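Local coordinates for minor fimbrium subunit Mfa5 (Porphyromonas gingivalis ATCC 33277, PDB 6TO1), which is an accessory subunit of the minor fimbriae, cell-surface pili that mediate biofilm formation and adhesion to host cells and other oral bacteria, at residues 86-91 / 509-514; 404-409 / 456-461; 569-574 / 592-597; 530-535 / 578-583; 132-137 / 199-204. All blocks are in the same frame, centred on the assembly; numbering follows the deposited sequence. Where two conformers were deposited one is given.

In the fold
The modelled part of Mfa5 is elongated, and the five contacts sample its three regions. Contact 5 lies at the magnesium site of the von Willebrand factor A domain, on strand 126-133. Contacts 1 and 2, with centres 8 Å apart, meet at neighbouring strands 408-417 and 501-510 of a beta region near the middle. Contacts 3 and 4, 9 Å apart, belong to the following beta region around strand 530-539, and their segments alternate along the chain. Both contact 2 and contact 5 fall within the span that contact 1 brackets, so the start of the modelled chain meets a turn more than 400 residues later. The centres of contacts 3 and 5 are 95 Å apart.

Contact 1: residues 86-91 / 509-514; sequences PVVPVA and TNSNGE
A type I beta turn from Asn510 to Gly513, where the chain leaves strand 501-510, receives Val87 and Val88 from the loop leading into strand 90-98. Ser511 makes the direct polar link: the N-H of Val88 points almost straight at its hydroxyl, with 2.9 Å from Val88 N to Ser511 OG and 170° at the hydrogen. OG is placed for this between the backbone N and carbonyl carbon of its own residue (chi1 63°). The same hydroxyl donates to a water that in turn donates to Pro86 O and Asn512 OD1, while a second water joins Ser511 N to Val88 O. Around these bonds valine methyls pack on the polar side chains of the turn. Val88 CG2 lies 3.6 Å from Ser511 CB, and Val87 lays both methyls on the turn. Its CG1 comes within 3.8 Å of Asn510 ND2, the two side chains crossing at about a right angle, and its CG2 within 3.6 Å of Asn512 ND2, which donates to Pro85 O. The amide of Asn510 is gripped by three hydrogen bonds within the turn. Its OD1 forms an Asx turn with Asn512 N and also accepts from Glu514 N, the two donors arriving from opposite faces of the amide plane. Its ND2 donates within that plane to Glu514 OE1 over 2.9 Å, meeting the oxygen from above the carboxylate plane, 37° out of it.

Contact 2: residues 404-409 / 456-461; sequences INIGIQ and TGTILS
Ile408 and Ile459 form an antiparallel hydrogen-bonded pair beside a classic beta bulge, in which Gly407 and Ile408 both face Ile459. The backbone bonds define the bulge. Ile459 O is gripped by two N-H groups, Gly407 N at 2.8 Å and Ile408 N at 3.0 Å, and Ile459 N returns a bond to Ile408 O. Farther along, Ser461 N donates to Asn405 O over 2.9 Å. The carbonyl of Ile408 also receives a CA-H...O contact from Thr458 CA at 3.2 Å.

A side-chain bond adds to these: Ser461 OG donates in the carbonyl plane to Ile404 O, 2.8 Å away. OG is brought there by a chi1 of 60°, which sets it between its own backbone N and carbonyl carbon.

Apolar contacts fall into two groups. Ile406 CD1 touches both Thr458 CG2 and Leu460 CD2, 3.3 Å from each, closer than usual van der Waals contact, so this packing is tight. Ile406 crosses Thr458 at about a right angle. Across the hydrogen-bonded pair, Ile408 CB and Ile459 CB face each other at 4.2 Å.

The extra residue lies where the chain turns a corner at Gly407, just ahead of strand 408-417, which pairs with strands 451-455 and 501-510. Short strand 459-460 lies on the passage from strand 451-455 of that sheet to strand 463-473 of the sheet that contains strand 110-119, and the side chains of Ile408 and Ile459 pack on Thr119 of strand 110-119.

Contact 3: residues 569-574 / 592-597; sequences FLPSGG and QYYSVP
Phe569 meets Val596 because its CG stands anti to its own backbone N (chi1 164°), while Tyr594 has CG anti to its carbonyl carbon (chi1 -67°). The Phe569 ring is sandwiched. Val596 CG2 sits over the centre of one face in a CH-pi contact, 3.9 Å from the ring centroid and 12° off the normal, while Pro571 N lies above the opposite face toward the rim. Round the ring, CE2 approaches Tyr594 CB at 3.7 Å, CE1 meets Pro597 CD at 3.9 Å, and CZ comes within 3.6 Å of Ser595 O. Phe569 and Tyr594 cross at about a right angle. Pro571 adds a second patch: its CB lies 3.5 Å from Tyr594 CD1 and its CG 3.5 Å from Tyr594 CE1, the two side chains crossing at a slant. Between the two segments the contact is thus made by van der Waals and CH-pi packing. The loop after strand 565-568 is thereby set against strand 592-596, which pairs antiparallel with strand 624-628. Ile533 of strand 530-539 touches Phe569 and Tyr594, and Ile582 of strand 582-583 touches Pro571 and Tyr594.

Contact 4: residues 530-535 / 578-583; sequences YGVIKR and VPKWIK
Tyr530 and Trp581 cross at about a right angle, touching through their first side-chain carbons, with CB of Tyr530 3.9 Å from CB of Trp581. The phenol then passes Lys583 at a slant: Tyr530 CD1 lies 3.5 Å from Lys583 CA, and CE1 lies 3.8 Å from Lys583 CB. Lys583 CG is anti to the backbone N (chi1 -177°); the extended chain beyond it ends near the phenol hydroxyl. There a water sits in plane at the ring edge, hydrogen-bonded to Tyr530 OH and only weakly to Lys583 NZ. Val532 lies beside Trp581, both pointing the same way, its CG1 4.0 Å from the indole CE3, while Lys580 CG rests over one face of the indole toward the rim.

These side chains flank an antiparallel join between strands 530-539 and 582-583. Gly531 and Ile582 are its hydrogen-bonded pair, with Gly531 N to Ile582 O at 2.8 Å and Ile582 N to Gly531 O at 2.7 Å; Tyr530 and Lys583 form the adjoining non-hydrogen-bonded pair. Strand 530-539 also pairs with 565-568 and 634-643, so the short strand adds to a mixed sheet. Past Gly531 the segments diverge, and Ile533 N donates to a water that lies 2.6 Å from Lys580 O. On the side of the sheet away from Tyr530, Ile533 CD1 and Ile582 CD1 meet at 3.7 Å, both residues packing on Tyr594.

Contact 5: residues 132-137 / 199-204; sequences IDQSSS and RALTPI. With MG (magnesium ion), chain B; PO4 (phosphate ion), chain C.
Gln134 presents its flat amide to the backbone of Thr202, whose O and N lie over the same face. Thr202 O is 3.2 Å from Gln134 CD, while Thr202 N donates to Gln134 OE1 at 3.1 Å from 54° out of the amide plane. From the other side of that plane Leu201 CD2 comes within 3.5 Å of OE1. NE2 donates to Asp178 OD2. The carboxylate of Asp133 is also engaged: OD1 takes the hydroxyl of Ser135 on its syn lone pair, OG to OD1 2.6 Å, and accepts Ser135 N in an Asx turn. Asp133, Ser135 and Ser137 form the Asp-x-Ser-x-Ser loop of the metal-ion-dependent adhesion site of von Willebrand factor A domains. Ser135 OG and Ser137 OG each bind magnesium at 2.1 Å, and Thr207, two waters and a phosphate, probably from the crystallisation liquor, complete the six ligands. A single backbone bridge joins the two loops, Ile204 N donating to Gln134 O at 2.9 Å, nearly along the C=O axis. The metal loop thus leaves the end of strand 126-133 and rests on the loop linking helices 191-199 and 209-220, and Leu201 touches Ile132 and also Leu146 and Ile150 of helix 143-160.

Contact 1: residues 86-91 / 509-514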
# COMPACT_ATOMS: atom_id res chain seq x y z
N PRO A 86 -8.12 -0.39 5.24
CA PRO A 86 -7.89 -1.59 4.42
C PRO A 86 -6.40 -1.88 4.27
O PRO A 86 -5.57 -0.97 4.27
CB PRO A 86 -8.52 -1.23 3.07
CG PRO A 86 -9.54 -0.12 3.40
CD PRO A 86 -8.84 0.66 4.50
N VAL A 87 -6.10 -3.16 4.09
CA VAL A 87 -4.72 -3.60 3.85
C VAL A 87 -4.32 -3.33 2.41
O VAL A 87 -5.10 -3.56 1.47
CB VAL A 87 -4.59 -5.10 4.18
CG1 VAL A 87 -3.20 -5.64 3.69
CG2 VAL A 87 -4.78 -5.36 5.67
N VAL A 88 -3.08 -2.88 2.21
CA VAL A 88 -2.57 -2.60 0.86
C VAL A 88 -2.37 -3.92 0.11
O VAL A 88 -1.70 -4.84 0.65
CB VAL A 88 -1.26 -1.81 0.92
CG1 VAL A 88 -0.66 -1.70 -0.49
CG2 VAL A 88 -1.47 -0.44 1.51
N PRO A 89 -2.94 -4.07 -1.08
CA PRO A 89 -2.79 -5.34 -1.81
C PRO A 89 -1.35 -5.56 -2.23
O PRO A 89 -0.65 -4.61 -2.60
CB PRO A 89 -3.70 -5.18 -3.03
CG PRO A 89 -4.78 -4.18 -2.52
CD PRO A 89 -3.97 -3.21 -1.71
N VAL A 90 -0.95 -6.82 -2.19
CA VAL A 90 0.37 -7.27 -2.58
C VAL A 90 0.20 -8.43 -3.54
O VAL A 90 -0.63 -9.31 -3.32
CB VAL A 90 1.20 -7.71 -1.35
CG1 VAL A 90 2.56 -8.27 -1.77
CG2 VAL A 90 1.37 -6.55 -0.38
N ALA A 91 1.05 -8.49 -4.57
CA ALA A 91 1.05 -9.62 -5.49
C ALA A 91 2.49 -9.92 -5.87
O ALA A 91 3.36 -9.03 -5.84
CB ALA A 91 0.22 -9.32 -6.75
N THR A 509 5.23 -8.79 6.38
CA THR A 509 4.38 -8.03 7.30
C THR A 509 3.64 -6.97 6.49
O THR A 509 4.27 -6.18 5.77
CB THR A 509 5.21 -7.40 8.41
OG1 THR A 509 5.85 -8.45 9.13
CG2 THR A 509 4.28 -6.61 9.35
N ASN A 510 2.30 -7.00 6.57
CA ASN A 510 1.49 -6.20 5.67
C ASN A 510 1.40 -4.75 6.18
O ASN A 510 2.03 -4.38 7.17
CB ASN A 510 0.13 -6.86 5.46
CG ASN A 510 -0.78 -6.79 6.67
OD1 ASN A 510 -0.55 -6.03 7.62
ND2 ASN A 510 -1.86 -7.56 6.63
N SER A 511 0.63 -3.93 5.47
CA SER A 511 0.61 -2.50 5.71
C SER A 511 0.02 -2.12 7.06
O SER A 511 0.19 -0.96 7.48
CB SER A 511 -0.17 -1.80 4.60
OG SER A 511 -1.54 -2.21 4.60
N ASN A 512 -0.65 -3.05 7.74
CA ASN A 512 -1.14 -2.79 9.09
C ASN A 512 -0.36 -3.54 10.16
O ASN A 512 -0.82 -3.62 11.30
CB ASN A 512 -2.62 -3.14 9.21
CG ASN A 512 -3.51 -2.19 8.47
OD1 ASN A 512 -3.12 -1.07 8.19
ND2 ASN A 512 -4.69 -2.64 8.10
N GLY A 513 0.79 -4.10 9.81
CA GLY A 513 1.64 -4.72 10.80
C GLY A 513 1.33 -6.16 11.12
O GLY A 513 1.90 -6.70 12.08
N GLU A 514 0.53 -6.83 10.31
CA GLU A 514 0.24 -8.24 10.50
C GLU A 514 1.35 -9.05 9.84
O GLU A 514 1.53 -8.98 8.62
CB GLU A 514 -1.12 -8.61 9.92
CG GLU A 514 -2.27 -7.78 10.44
CD GLU A 514 -3.57 -8.20 9.81
OE1 GLU A 514 -3.86 -7.73 8.68
OE2 GLU A 514 -4.29 -9.01 10.42
O HOH W 1 -3.22 -0.49 5.55
O HOH W 2 -0.01 -4.93 2.77

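Contact 2: residues 404-409 / 456-461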
# COMPACT_ATOMS: atom_id res chain seq x y z
N ILE A 404 -2.51 5.12 2.15
CA ILE A 404 -1.54 4.38 2.93
C ILE A 404 -0.19 4.39 2.21
O ILE A 404 -0.09 4.09 1.01
CB ILE A 404 -2.05 2.95 3.17
CG1 ILE A 404 -3.37 2.94 3.95
CG2 ILE A 404 -0.99 2.13 3.90
CD1 ILE A 404 -3.27 3.60 5.34
N ASN A 405 0.86 4.74 2.95
CA ASN A 405 2.18 4.99 2.37
C ASN A 405 3.00 3.72 2.20
O ASN A 405 3.76 3.61 1.23
CB ASN A 405 2.94 5.99 3.26
CG ASN A 405 4.33 6.33 2.73
OD1 ASN A 405 4.49 6.74 1.57
ND2 ASN A 405 5.34 6.19 3.58
N ILE A 406 2.88 2.77 3.11
CA ILE A 406 3.69 1.56 3.10
C ILE A 406 2.84 0.38 2.64
O ILE A 406 1.72 0.17 3.12
CB ILE A 406 4.28 1.26 4.48
CG1 ILE A 406 5.14 2.39 5.02
CG2 ILE A 406 5.09 -0.06 4.43
CD1 ILE A 406 6.29 2.76 4.19
N GLY A 407 3.39 -0.42 1.73
CA GLY A 407 2.70 -1.61 1.28
C GLY A 407 3.15 -2.84 2.04
O GLY A 407 2.33 -3.65 2.46
N ILE A 408 4.47 -2.97 2.22
CA ILE A 408 5.08 -4.06 2.97
C ILE A 408 6.05 -3.46 3.99
O ILE A 408 6.93 -2.68 3.63
CB ILE A 408 5.83 -5.03 2.02
CG1 ILE A 408 4.81 -5.80 1.19
CG2 ILE A 408 6.78 -5.90 2.77
CD1 ILE A 408 5.44 -6.40 -0.07
N GLN A 409 5.87 -3.82 5.28
CA GLN A 409 6.76 -3.30 6.32
C GLN A 409 8.05 -4.09 6.41
O GLN A 409 9.11 -3.52 6.70
CB GLN A 409 6.05 -3.32 7.67
CG GLN A 409 4.78 -2.49 7.69
CD GLN A 409 4.21 -2.34 9.09
OE1 GLN A 409 4.65 -2.99 10.03
NE2 GLN A 409 3.24 -1.45 9.23
N THR A 456 13.64 -7.73 1.93
CA THR A 456 13.20 -6.66 1.06
C THR A 456 13.30 -5.29 1.70
O THR A 456 13.44 -4.29 0.99
CB THR A 456 11.74 -6.88 0.61
OG1 THR A 456 10.87 -6.80 1.75
CG2 THR A 456 11.59 -8.21 -0.04
N GLY A 457 13.19 -5.21 3.02
CA GLY A 457 12.99 -3.94 3.68
C GLY A 457 11.55 -3.49 3.45
O GLY A 457 10.70 -4.22 2.96
N THR A 458 11.28 -2.25 3.84
CA THR A 458 9.98 -1.66 3.58
C THR A 458 9.81 -1.36 2.10
O THR A 458 10.71 -0.83 1.45
CB THR A 458 9.82 -0.37 4.40
OG1 THR A 458 9.78 -0.69 5.80
CG2 THR A 458 8.54 0.34 4.00
N ILE A 459 8.64 -1.70 1.56
CA ILE A 459 8.26 -1.38 0.20
C ILE A 459 7.04 -0.48 0.25
O ILE A 459 6.03 -0.84 0.86
CB ILE A 459 7.95 -2.64 -0.63
CG1 ILE A 459 9.13 -3.61 -0.65
CG2 ILE A 459 7.58 -2.25 -2.07
CD1 ILE A 459 10.37 -3.02 -1.24
N LEU A 460 7.13 0.69 -0.40
CA LEU A 460 6.02 1.63 -0.40
C LEU A 460 4.84 1.12 -1.23
O LEU A 460 4.95 0.19 -2.04
CB LEU A 460 6.48 2.98 -0.95
CG LEU A 460 7.66 3.60 -0.24
CD1 LEU A 460 7.98 4.98 -0.79
CD2 LEU A 460 7.38 3.71 1.24
N SER A 461 3.69 1.76 -1.04
CA SER A 461 2.52 1.45 -1.85
C SER A 461 2.73 1.91 -3.29
O SER A 461 3.63 2.70 -3.60
CB SER A 461 1.28 2.11 -1.22
OG SER A 461 1.48 3.51 -1.20
O HOH W 3 3.93 5.92 -0.69

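Contact 3: residues 569-574 / 592-597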
# COMPACT_ATOMS: atom_id res chain seq x y z
N PHE A 569 32.44 -32.10 -30.81
CA PHE A 569 31.96 -32.33 -32.16
C PHE A 569 30.92 -31.29 -32.51
O PHE A 569 29.98 -31.06 -31.73
CB PHE A 569 31.36 -33.73 -32.31
CG PHE A 569 30.50 -33.91 -33.54
CD1 PHE A 569 31.07 -34.23 -34.77
CD2 PHE A 569 29.12 -33.78 -33.47
CE1 PHE A 569 30.28 -34.40 -35.90
CE2 PHE A 569 28.33 -33.94 -34.60
CZ PHE A 569 28.91 -34.26 -35.82
N LEU A 570 31.04 -30.70 -33.69
CA LEU A 570 30.06 -29.76 -34.22
C LEU A 570 29.57 -30.24 -35.58
O LEU A 570 30.38 -30.36 -36.51
CB LEU A 570 30.68 -28.37 -34.32
CG LEU A 570 29.73 -27.18 -34.25
CD1 LEU A 570 28.98 -27.16 -32.93
CD2 LEU A 570 30.49 -25.88 -34.45
N PRO A 571 28.30 -30.51 -35.75
CA PRO A 571 27.80 -31.01 -37.03
C PRO A 571 27.72 -29.87 -38.03
O PRO A 571 27.98 -28.71 -37.72
CB PRO A 571 26.42 -31.56 -36.68
CG PRO A 571 25.98 -30.66 -35.55
CD PRO A 571 27.19 -30.21 -34.81
N SER A 572 27.38 -30.22 -39.27
CA SER A 572 27.12 -29.22 -40.29
C SER A 572 25.67 -28.74 -40.21
O SER A 572 24.82 -29.36 -39.58
CB SER A 572 27.42 -29.78 -41.68
OG SER A 572 28.75 -29.48 -42.07
N GLY A 573 25.40 -27.63 -40.88
CA GLY A 573 24.10 -27.01 -40.85
C GLY A 573 24.10 -25.73 -40.04
O GLY A 573 25.03 -25.42 -39.29
N GLY A 574 23.03 -24.98 -40.21
CA GLY A 574 22.89 -23.73 -39.49
C GLY A 574 22.34 -23.93 -38.10
O GLY A 574 21.83 -24.99 -37.75
N GLN A 592 18.06 -36.54 -30.90
CA GLN A 592 18.52 -36.21 -32.24
C GLN A 592 19.92 -36.80 -32.39
O GLN A 592 20.83 -36.47 -31.62
CB GLN A 592 18.54 -34.70 -32.45
CG GLN A 592 17.17 -34.02 -32.36
CD GLN A 592 16.97 -33.25 -31.06
OE1 GLN A 592 17.45 -32.12 -30.93
NE2 GLN A 592 16.29 -33.86 -30.11
N TYR A 593 20.09 -37.67 -33.39
CA TYR A 593 21.34 -38.42 -33.54
C TYR A 593 22.24 -37.75 -34.57
O TYR A 593 21.78 -37.21 -35.58
CB TYR A 593 21.05 -39.85 -33.96
CG TYR A 593 20.61 -40.71 -32.81
CD1 TYR A 593 21.54 -41.30 -31.98
CD2 TYR A 593 19.26 -40.91 -32.53
CE1 TYR A 593 21.17 -42.08 -30.93
CE2 TYR A 593 18.87 -41.69 -31.46
CZ TYR A 593 19.83 -42.28 -30.67
OH TYR A 593 19.49 -43.08 -29.61
N TYR A 594 23.54 -37.75 -34.28
CA TYR A 594 24.54 -37.20 -35.16
C TYR A 594 25.59 -38.27 -35.45
O TYR A 594 25.84 -39.15 -34.62
CB TYR A 594 25.19 -35.98 -34.56
CG TYR A 594 24.22 -34.84 -34.44
CD1 TYR A 594 24.10 -33.91 -35.45
CD2 TYR A 594 23.41 -34.72 -33.32
CE1 TYR A 594 23.22 -32.87 -35.37
CE2 TYR A 594 22.51 -33.67 -33.23
CZ TYR A 594 22.42 -32.76 -34.25
OH TYR A 594 21.53 -31.72 -34.19
N SER A 595 26.20 -38.17 -36.64
CA SER A 595 27.23 -39.11 -37.10
C SER A 595 28.59 -38.54 -36.72
O SER A 595 29.07 -37.56 -37.31
CB SER A 595 27.10 -39.35 -38.60
OG SER A 595 28.13 -40.21 -39.06
N VAL A 596 29.21 -39.13 -35.70
CA VAL A 596 30.36 -38.51 -35.05
C VAL A 596 31.61 -39.32 -35.38
O VAL A 596 31.68 -40.50 -35.01
CB VAL A 596 30.16 -38.42 -33.52
CG1 VAL A 596 31.36 -37.79 -32.90
CG2 VAL A 596 28.89 -37.63 -33.26
N PRO A 597 32.60 -38.72 -36.02
CA PRO A 597 33.86 -39.43 -36.26
C PRO A 597 34.92 -38.99 -35.27
O PRO A 597 34.86 -37.87 -34.73
CB PRO A 597 34.22 -39.00 -37.69
CG PRO A 597 33.87 -37.51 -37.66
CD PRO A 597 32.65 -37.39 -36.68

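Contact 4: residues 530-535 / 578-583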
# COMPACT_ATOMS: atom_id res chain seq x y z
N TYR A 530 20.58 -25.76 -26.50
CA TYR A 530 21.82 -26.25 -27.10
C TYR A 530 22.45 -27.36 -26.28
O TYR A 530 22.55 -27.26 -25.06
CB TYR A 530 22.86 -25.10 -27.24
CG TYR A 530 22.34 -24.00 -28.12
CD1 TYR A 530 22.56 -24.00 -29.50
CD2 TYR A 530 21.54 -22.99 -27.59
CE1 TYR A 530 22.02 -23.03 -30.30
CE2 TYR A 530 21.01 -22.01 -28.38
CZ TYR A 530 21.25 -22.03 -29.73
OH TYR A 530 20.71 -21.04 -30.51
N GLY A 531 22.93 -28.40 -26.96
CA GLY A 531 23.66 -29.47 -26.32
C GLY A 531 25.10 -29.53 -26.82
O GLY A 531 25.57 -28.66 -27.56
N VAL A 532 25.80 -30.56 -26.35
CA VAL A 532 27.18 -30.81 -26.76
C VAL A 532 27.38 -32.29 -27.02
O VAL A 532 26.64 -33.14 -26.54
CB VAL A 532 28.20 -30.35 -25.70
CG1 VAL A 532 28.09 -28.86 -25.45
CG2 VAL A 532 28.03 -31.13 -24.40
N ILE A 533 28.42 -32.59 -27.81
CA ILE A 533 28.87 -33.96 -28.00
C ILE A 533 30.37 -33.97 -27.76
O ILE A 533 31.12 -33.27 -28.45
CB ILE A 533 28.52 -34.50 -29.40
CG1 ILE A 533 27.01 -34.71 -29.46
CG2 ILE A 533 29.27 -35.82 -29.69
CD1 ILE A 533 26.42 -35.03 -30.84
N LYS A 534 30.78 -34.67 -26.71
CA LYS A 534 32.17 -34.79 -26.36
C LYS A 534 32.72 -36.05 -27.01
O LYS A 534 32.03 -37.08 -27.06
CB LYS A 534 32.34 -34.87 -24.85
CG LYS A 534 31.82 -33.65 -24.12
CD LYS A 534 32.20 -33.70 -22.66
CE LYS A 534 30.99 -33.87 -21.75
NZ LYS A 534 31.37 -33.63 -20.31
N ARG A 535 33.94 -35.96 -27.53
CA ARG A 535 34.66 -37.11 -28.09
C ARG A 535 35.83 -37.42 -27.17
O ARG A 535 36.63 -36.54 -26.84
CB ARG A 535 35.13 -36.78 -29.50
CG ARG A 535 33.97 -36.53 -30.45
CD ARG A 535 34.45 -36.37 -31.90
NE ARG A 535 35.04 -35.05 -32.11
CZ ARG A 535 35.24 -34.50 -33.30
NH1 ARG A 535 34.92 -35.16 -34.41
NH2 ARG A 535 35.75 -33.28 -33.38
N VAL A 578 29.63 -22.00 -32.61
CA VAL A 578 31.01 -22.41 -32.35
C VAL A 578 31.32 -22.13 -30.89
O VAL A 578 30.82 -21.14 -30.34
CB VAL A 578 32.03 -21.71 -33.27
CG1 VAL A 578 31.57 -21.74 -34.70
CG2 VAL A 578 32.28 -20.28 -32.79
N PRO A 579 32.17 -22.93 -30.24
CA PRO A 579 32.83 -24.11 -30.80
C PRO A 579 32.11 -25.44 -30.62
O PRO A 579 32.47 -26.42 -31.28
CB PRO A 579 34.15 -24.14 -30.03
CG PRO A 579 33.79 -23.60 -28.68
CD PRO A 579 32.65 -22.63 -28.88
N LYS A 580 31.08 -25.49 -29.77
CA LYS A 580 30.57 -26.77 -29.30
C LYS A 580 29.06 -26.87 -29.15
O LYS A 580 28.58 -27.97 -28.85
CB LYS A 580 31.23 -27.10 -27.95
CG LYS A 580 30.90 -26.09 -26.85
CD LYS A 580 31.93 -26.10 -25.75
CE LYS A 580 31.31 -26.14 -24.38
NZ LYS A 580 32.33 -25.90 -23.33
N TRP A 581 28.29 -25.81 -29.39
CA TRP A 581 26.88 -25.79 -29.01
C TRP A 581 25.97 -26.23 -30.15
O TRP A 581 25.79 -25.52 -31.14
CB TRP A 581 26.49 -24.40 -28.49
CG TRP A 581 27.35 -23.91 -27.40
CD1 TRP A 581 28.33 -22.97 -27.49
CD2 TRP A 581 27.29 -24.29 -26.02
NE1 TRP A 581 28.91 -22.77 -26.26
CE2 TRP A 581 28.28 -23.58 -25.34
CE3 TRP A 581 26.50 -25.20 -25.30
CZ2 TRP A 581 28.51 -23.72 -23.98
CZ3 TRP A 581 26.74 -25.35 -23.94
CH2 TRP A 581 27.72 -24.62 -23.30
N ILE A 582 25.39 -27.42 -30.00
CA ILE A 582 24.54 -28.02 -31.02
C ILE A 582 23.09 -27.63 -30.73
O ILE A 582 22.55 -27.99 -29.67
CB ILE A 582 24.70 -29.55 -31.04
CG1 ILE A 582 26.18 -29.89 -31.26
CG2 ILE A 582 23.78 -30.16 -32.04
CD1 ILE A 582 26.53 -31.35 -31.02
N LYS A 583 22.48 -26.93 -31.67
CA LYS A 583 21.10 -26.49 -31.50
C LYS A 583 20.16 -27.68 -31.37
O LYS A 583 20.18 -28.61 -32.18
CB LYS A 583 20.69 -25.63 -32.70
CG LYS A 583 19.28 -25.04 -32.59
CD LYS A 583 19.18 -23.75 -33.40
CE LYS A 583 17.86 -23.01 -33.15
NZ LYS A 583 17.94 -21.60 -33.63
O HOH W 4 21.12 -20.91 -33.16
O HOH W 5 29.62 -30.37 -29.05

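Contact 5: residues 132-137 / 199-204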
# COMPACT_ATOMS: atom_id res chain seq x y z
N ILE A 132 -23.49 24.28 8.46
CA ILE A 132 -23.41 25.69 8.07
C ILE A 132 -24.47 26.51 8.81
O ILE A 132 -25.66 26.21 8.74
CB ILE A 132 -23.54 25.87 6.54
CG1 ILE A 132 -22.59 24.92 5.81
CG2 ILE A 132 -23.25 27.33 6.14
CD1 ILE A 132 -22.54 25.11 4.29
N ASP A 133 -23.99 27.55 9.50
CA ASP A 133 -24.78 28.59 10.16
C ASP A 133 -25.46 29.46 9.11
O ASP A 133 -24.78 30.14 8.34
CB ASP A 133 -23.77 29.37 10.99
CG ASP A 133 -24.34 30.48 11.82
OD1 ASP A 133 -25.51 30.90 11.66
OD2 ASP A 133 -23.56 30.97 12.66
N GLN A 134 -26.80 29.41 9.03
CA GLN A 134 -27.57 30.34 8.20
C GLN A 134 -28.44 31.26 9.07
O GLN A 134 -29.55 31.64 8.69
CB GLN A 134 -28.43 29.61 7.16
CG GLN A 134 -29.52 28.71 7.67
CD GLN A 134 -30.51 28.27 6.57
OE1 GLN A 134 -30.18 28.21 5.39
NE2 GLN A 134 -31.73 27.96 6.97
N SER A 135 -27.93 31.62 10.25
CA SER A 135 -28.67 32.49 11.17
C SER A 135 -28.67 33.92 10.65
O SER A 135 -27.89 34.28 9.78
CB SER A 135 -28.06 32.43 12.57
OG SER A 135 -26.77 33.01 12.57
N SER A 136 -29.53 34.75 11.24
CA SER A 136 -29.70 36.12 10.73
C SER A 136 -28.44 36.96 10.89
O SER A 136 -28.19 37.87 10.08
CB SER A 136 -30.92 36.77 11.43
OG SER A 136 -30.57 37.36 12.65
N SER A 137 -27.57 36.64 11.86
CA SER A 137 -26.31 37.37 11.98
C SER A 137 -25.40 37.15 10.78
O SER A 137 -24.44 37.93 10.61
CB SER A 137 -25.59 36.96 13.27
OG SER A 137 -25.25 35.58 13.20
N ARG A 199 -26.17 26.55 -2.11
CA ARG A 199 -26.60 27.79 -2.75
C ARG A 199 -27.97 28.24 -2.27
O ARG A 199 -28.30 29.43 -2.39
CB ARG A 199 -26.62 27.64 -4.28
CG ARG A 199 -25.24 27.65 -4.88
CD ARG A 199 -25.28 27.85 -6.40
NE ARG A 199 -26.12 26.84 -7.01
CZ ARG A 199 -25.69 25.67 -7.44
NH1 ARG A 199 -24.41 25.36 -7.34
NH2 ARG A 199 -26.54 24.81 -7.98
N ALA A 200 -28.77 27.35 -1.70
CA ALA A 200 -30.11 27.73 -1.25
C ALA A 200 -30.16 28.19 0.21
O ALA A 200 -31.26 28.42 0.73
CB ALA A 200 -31.09 26.57 -1.43
N LEU A 201 -29.01 28.30 0.88
CA LEU A 201 -28.99 28.80 2.25
C LEU A 201 -29.55 30.21 2.29
O LEU A 201 -29.29 31.02 1.40
CB LEU A 201 -27.55 28.81 2.78
CG LEU A 201 -26.82 27.48 2.93
CD1 LEU A 201 -25.38 27.80 3.40
CD2 LEU A 201 -27.50 26.55 3.91
N THR A 202 -30.27 30.52 3.37
CA THR A 202 -30.92 31.81 3.49
C THR A 202 -30.97 32.20 4.96
O THR A 202 -31.17 31.32 5.82
CB THR A 202 -32.33 31.72 2.90
OG1 THR A 202 -32.88 33.02 2.73
CG2 THR A 202 -33.22 30.90 3.80
N PRO A 203 -30.79 33.47 5.29
CA PRO A 203 -30.69 33.85 6.72
C PRO A 203 -32.02 33.78 7.45
O PRO A 203 -33.02 34.36 7.01
CB PRO A 203 -30.16 35.29 6.67
CG PRO A 203 -29.72 35.53 5.27
CD PRO A 203 -30.48 34.59 4.39
N ILE A 204 -32.02 33.09 8.59
CA ILE A 204 -33.20 32.90 9.42
C ILE A 204 -32.78 33.17 10.87
O ILE A 204 -31.67 32.82 11.26
CB ILE A 204 -33.78 31.48 9.28
CG1 ILE A 204 -34.26 31.26 7.84
CG2 ILE A 204 -34.90 31.25 10.26
CD1 ILE A 204 -34.74 29.84 7.55
MG MG B . -26.18 34.04 14.28
P PO4 C . -29.01 35.33 15.21
O1 PO4 C . -30.31 35.38 14.40
O2 PO4 C . -29.13 34.29 16.31
O3 PO4 C . -28.85 36.70 15.86
O4 PO4 C . -27.83 35.12 14.33
O HOH W 6 -24.38 33.10 14.12
O HOH W 7 -25.37 34.90 16.02